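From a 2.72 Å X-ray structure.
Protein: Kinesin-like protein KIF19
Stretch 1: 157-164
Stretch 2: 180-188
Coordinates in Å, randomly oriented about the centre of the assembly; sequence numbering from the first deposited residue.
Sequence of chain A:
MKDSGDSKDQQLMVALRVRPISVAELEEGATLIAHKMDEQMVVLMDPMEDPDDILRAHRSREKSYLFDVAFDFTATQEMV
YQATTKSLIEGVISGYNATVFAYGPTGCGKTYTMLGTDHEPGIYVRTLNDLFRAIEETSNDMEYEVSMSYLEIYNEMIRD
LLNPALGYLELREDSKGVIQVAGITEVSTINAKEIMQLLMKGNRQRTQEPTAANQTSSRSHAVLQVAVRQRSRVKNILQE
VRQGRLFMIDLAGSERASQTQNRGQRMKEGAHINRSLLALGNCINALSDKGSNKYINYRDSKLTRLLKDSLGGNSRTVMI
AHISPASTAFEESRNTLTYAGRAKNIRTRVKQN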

ATOM      1  N   MET A 157      -6.173  15.268  -6.469  1.00 58.50           N
ATOM      2  CA  MET A 157      -7.599  15.498  -6.248  1.00 57.68           C
ATOM      3  C   MET A 157      -8.196  14.317  -5.487  1.00 58.72           C
ATOM      4  O   MET A 157      -7.985  13.156  -5.856  1.00 54.86           O
ATOM      5  CB  MET A 157      -8.346  15.702  -7.566  1.00 62.39           C
ATOM      6  CG  MET A 157      -7.707  16.714  -8.522  1.00 71.71           C
ATOM      7  SD  MET A 157      -7.712  18.443  -7.989  1.00 74.53           S
ATOM      8  CE  MET A 157      -9.445  18.848  -8.099  1.00 61.14           C
ATOM      9  N   ILE A 158      -8.948  14.615  -4.435  1.00 53.62           N
ATOM     10  CA  ILE A 158      -9.509  13.592  -3.572  1.00 47.68           C
ATOM     11  C   ILE A 158     -10.971  13.385  -3.913  1.00 46.78           C
ATOM     12  O   ILE A 158     -11.743  14.343  -3.977  1.00 53.00           O
ATOM     13  CB  ILE A 158      -9.344  13.970  -2.098  1.00 49.73           C
ATOM     14  CG1 ILE A 158      -7.862  14.228  -1.816  1.00 50.51           C
ATOM     15  CG2 ILE A 158      -9.934  12.864  -1.218  1.00 45.03           C
ATOM     16  CD1 ILE A 158      -7.596  14.936  -0.512  1.00 51.47           C
ATOM     17  N   ARG A 159     -11.355  12.132  -4.102  1.00 49.11           N
ATOM     18  CA  ARG A 159     -12.745  11.743  -4.283  1.00 47.05           C
ATOM     19  C   ARG A 159     -13.110  10.679  -3.262  1.00 50.20           C
ATOM     20  O   ARG A 159     -12.258   9.898  -2.828  1.00 49.97           O
ATOM     21  CB  ARG A 159     -12.985  11.208  -5.704  1.00 53.99           C
ATOM     22  CG  ARG A 159     -12.875  12.291  -6.795  1.00 61.74           C
ATOM     23  CD  ARG A 159     -12.832  11.715  -8.217  1.00 54.32           C
ATOM     24  NE  ARG A 159     -13.982  10.875  -8.540  1.00 46.87           N
ATOM     25  CZ  ARG A 159     -13.905   9.571  -8.772  1.00 52.48           C
ATOM     26  NH1 ARG A 159     -12.725   8.969  -8.715  1.00 52.32           N
ATOM     27  NH2 ARG A 159     -15.000   8.870  -9.062  1.00 50.00           N
ATOM     28  N   ASP A 160     -14.390  10.656  -2.881  1.00 55.48           N
ATOM     29  CA  ASP A 160     -14.942   9.607  -2.021  1.00 50.47           C
ATOM     30  C   ASP A 160     -15.343   8.438  -2.906  1.00 53.47           C
ATOM     31  O   ASP A 160     -16.303   8.533  -3.668  1.00 59.13           O
ATOM     32  CB  ASP A 160     -16.141  10.125  -1.230  1.00 52.32           C
ATOM     33  CG  ASP A 160     -16.816   9.040  -0.373  1.00 60.23           C
ATOM     34  OD1 ASP A 160     -16.408   7.855  -0.408  1.00 58.65           O
ATOM     35  OD2 ASP A 160     -17.779   9.380   0.351  1.00 59.47           O
ATOM     36  N   LEU A 161     -14.624   7.327  -2.802  1.00 51.23           N
ATOM     37  CA  LEU A 161     -14.922   6.220  -3.697  1.00 53.47           C
ATOM     38  C   LEU A 161     -16.255   5.551  -3.398  1.00 54.70           C
ATOM     39  O   LEU A 161     -16.706   4.740  -4.213  1.00 53.20           O
ATOM     40  CB  LEU A 161     -13.809   5.181  -3.639  1.00 46.80           C
ATOM     41  CG  LEU A 161     -12.495   5.627  -4.248  1.00 50.88           C
ATOM     42  CD1 LEU A 161     -11.419   4.594  -3.897  1.00 49.56           C
ATOM     43  CD2 LEU A 161     -12.645   5.825  -5.767  1.00 48.96           C
ATOM     44  N   LEU A 162     -16.878   5.845  -2.253  1.00 53.68           N
ATOM     45  CA  LEU A 162     -18.139   5.218  -1.879  1.00 55.31           C
ATOM     46  C   LEU A 162     -19.338   6.104  -2.173  1.00 57.97           C
ATOM     47  O   LEU A 162     -20.476   5.659  -2.010  1.00 58.09           O
ATOM     48  CB  LEU A 162     -18.139   4.839  -0.394  1.00 52.25           C
ATOM     49  CG  LEU A 162     -17.055   3.856   0.034  1.00 52.74           C
ATOM     50  CD1 LEU A 162     -17.190   3.498   1.505  1.00 52.88           C
ATOM     51  CD2 LEU A 162     -17.104   2.618  -0.815  1.00 43.88           C
ATOM     52  N   ASN A 163     -19.101   7.334  -2.608  1.00 62.71           N
ATOM     53  CA  ASN A 163     -20.104   8.337  -2.919  1.00 60.72           C
ATOM     54  C   ASN A 163     -19.456   9.348  -3.870  1.00 60.95           C
ATOM     55  O   ASN A 163     -19.152  10.484  -3.473  1.00 58.68           O
ATOM     56  CB  ASN A 163     -20.617   8.964  -1.621  1.00 59.80           C
ATOM     57  CG  ASN A 163     -21.658  10.039  -1.852  1.00 68.77           C
ATOM     58  OD1 ASN A 163     -21.372  11.238  -1.739  1.00 77.18           O
ATOM     59  ND2 ASN A 163     -22.875   9.621  -2.167  1.00 69.33           N
ATOM     60  N   PRO A 164     -19.200   8.954  -5.124  1.00 57.14           N
ATOM     61  CA  PRO A 164     -18.572   9.881  -6.081  1.00 55.10           C
ATOM     62  C   PRO A 164     -19.365  11.154  -6.325  1.00 64.88           C
ATOM     63  O   PRO A 164     -18.772  12.174  -6.704  1.00 63.59           O
ATOM     64  CB  PRO A 164     -18.471   9.046  -7.363  1.00 54.65           C
ATOM     65  CG  PRO A 164     -18.595   7.636  -6.925  1.00 58.55           C
ATOM     66  CD  PRO A 164     -19.458   7.631  -5.721  1.00 58.90           C
TER
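Stretch 2 180-188: QVAGITEVS

Stretch 2 lies along stretch 1 as a small side-chain-mediated contact, in which one buried aspartate holds the backbone and hydroxyl of a threonine between two apolar pairs. The two segments run in the same general direction, with Val181 nearest Ile158, Ile184 nearest Asp160 and Thr185 nearest Leu162; the CA atoms of Asp160 and Ile184 are 5.9 Å apart, and no hydrogen bond runs from backbone to backbone between the segments. Stretch 1 is a strand from Met157 to Asp160, then a type I turn closed by Asn163 N to Asp160 O at 3.2 Å. Stretch 2 enters as a strand and bends through a type II turn from Val181 to Ile184, where Gly183, at phi 106°, adopts a conformation in which a CB would jam against the preceding carbonyl.

Asp160 suits its place because its carboxylate serves both sides: OD2 accepts from Thr185 OG1 at 2.7 Å and from Thr185 N at 3.1 Å, while OD1 accepts from Leu162 N at 2.8 Å, bracing its own turn. Threonine fits because its hydroxyl and its own N reach one oxygen. Ile184 CG1 packs 3.6 Å from Asp160 CG. At one end, Ile158 CG2 and Val181 CG2 meet at 4.0 Å, both residues buried, their aliphatic side chains leaving no polar group unpaired; at the other, Leu162 CD1 reaches Val187 CG2 at 3.9 Å.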

ATOM      1  N   GLN A 180      -8.589  14.704   8.432  1.00 67.51           N
ATOM      2  CA  GLN A 180      -9.608  13.852   7.841  1.00 62.16           C
ATOM      3  C   GLN A 180     -10.075  14.492   6.542  1.00 65.08           C
ATOM      4  O   GLN A 180      -9.987  15.711   6.354  1.00 66.70           O
ATOM      5  CB  GLN A 180     -10.800  13.629   8.794  1.00 56.75           C
ATOM      6  N   VAL A 181     -10.540  13.644   5.626  1.00 61.25           N
ATOM      7  CA  VAL A 181     -11.194  14.119   4.412  1.00 63.68           C
ATOM      8  C   VAL A 181     -12.575  14.657   4.791  1.00 66.17           C
ATOM      9  O   VAL A 181     -13.488  13.893   5.131  1.00 62.32           O
ATOM     10  CB  VAL A 181     -11.293  13.013   3.358  1.00 60.72           C
ATOM     11  CG1 VAL A 181     -12.279  13.408   2.275  1.00 59.89           C
ATOM     12  CG2 VAL A 181      -9.932  12.748   2.759  1.00 60.04           C
ATOM     13  N   ALA A 182     -12.726  15.980   4.733  1.00 60.72           N
ATOM     14  CA  ALA A 182     -13.965  16.656   5.086  1.00 55.72           C
ATOM     15  C   ALA A 182     -15.146  16.183   4.245  1.00 61.43           C
ATOM     16  O   ALA A 182     -15.222  16.487   3.048  1.00 65.77           O
ATOM     17  CB  ALA A 182     -13.780  18.163   4.931  1.00 61.18           C
ATOM     18  N   GLY A 183     -16.068  15.440   4.863  1.00 59.72           N
ATOM     19  CA  GLY A 183     -17.323  15.053   4.240  1.00 56.08           C
ATOM     20  C   GLY A 183     -17.430  13.606   3.794  1.00 61.02           C
ATOM     21  O   GLY A 183     -18.450  13.234   3.202  1.00 57.02           O
ATOM     22  N   ILE A 184     -16.439  12.773   4.059  1.00 60.03           N
ATOM     23  CA  ILE A 184     -16.396  11.458   3.435  1.00 61.31           C
ATOM     24  C   ILE A 184     -17.310  10.484   4.177  1.00 59.97           C
ATOM     25  O   ILE A 184     -17.455  10.525   5.402  1.00 57.49           O
ATOM     26  CB  ILE A 184     -14.937  10.951   3.363  1.00 60.34           C
ATOM     27  CG1 ILE A 184     -14.840   9.644   2.577  1.00 54.03           C
ATOM     28  CG2 ILE A 184     -14.339  10.793   4.761  1.00 58.90           C
ATOM     29  CD1 ILE A 184     -13.429   9.244   2.271  1.00 54.53           C
ATOM     30  N   THR A 185     -17.928   9.597   3.406  1.00 56.20           N
ATOM     31  CA  THR A 185     -18.754   8.519   3.927  1.00 56.29           C
ATOM     32  C   THR A 185     -18.002   7.638   4.928  1.00 60.06           C
ATOM     33  O   THR A 185     -16.796   7.409   4.810  1.00 60.44           O
ATOM     34  CB  THR A 185     -19.237   7.681   2.754  1.00 55.30           C
ATOM     35  OG1 THR A 185     -19.914   8.542   1.838  1.00 61.03           O
ATOM     36  CG2 THR A 185     -20.157   6.562   3.200  1.00 56.22           C
ATOM     37  N   GLU A 186     -18.739   7.117   5.913  1.00 63.68           N
ATOM     38  CA  GLU A 186     -18.170   6.265   6.951  1.00 62.42           C
ATOM     39  C   GLU A 186     -19.074   5.070   7.195  1.00 61.99           C
ATOM     40  O   GLU A 186     -20.209   5.238   7.643  1.00 67.84           O
ATOM     41  CB  GLU A 186     -17.974   7.050   8.240  1.00 62.25           C
ATOM     42  CG  GLU A 186     -16.931   8.119   8.101  1.00 60.74           C
ATOM     43  CD  GLU A 186     -16.861   8.980   9.314  1.00 66.55           C
ATOM     44  OE1 GLU A 186     -17.770   8.869  10.163  1.00 70.94           O
ATOM     45  OE2 GLU A 186     -15.902   9.765   9.423  1.00 75.47           O
ATOM     46  N   VAL A 187     -18.550   3.870   6.933  1.00 62.02           N
ATOM     47  CA  VAL A 187     -19.250   2.596   7.062  1.00 62.55           C
ATOM     48  C   VAL A 187     -18.910   1.959   8.409  1.00 67.66           C
ATOM     49  O   VAL A 187     -17.857   2.234   8.998  1.00 64.05           O
ATOM     50  CB  VAL A 187     -18.853   1.685   5.877  1.00 64.10           C
ATOM     51  CG1 VAL A 187     -19.455   0.283   5.999  1.00 70.73           C
ATOM     52  CG2 VAL A 187     -19.274   2.326   4.575  1.00 64.18           C
ATOM     53  N   SER A 188     -19.826   1.107   8.920  1.00 73.44           N
ATOM     54  CA  SER A 188     -19.606   0.387  10.173  1.00 71.85           C
ATOM     55  C   SER A 188     -20.108  -1.056  10.150  1.00 77.74           C
ATOM     56  O   SER A 188     -20.174  -1.682  11.220  1.00 77.33           O
ATOM     57  CB  SER A 188     -20.281   1.110  11.341  1.00 63.55           C
ATOM     58  OG  SER A 188     -19.795   2.425  11.482  1.00 65.22           O
TER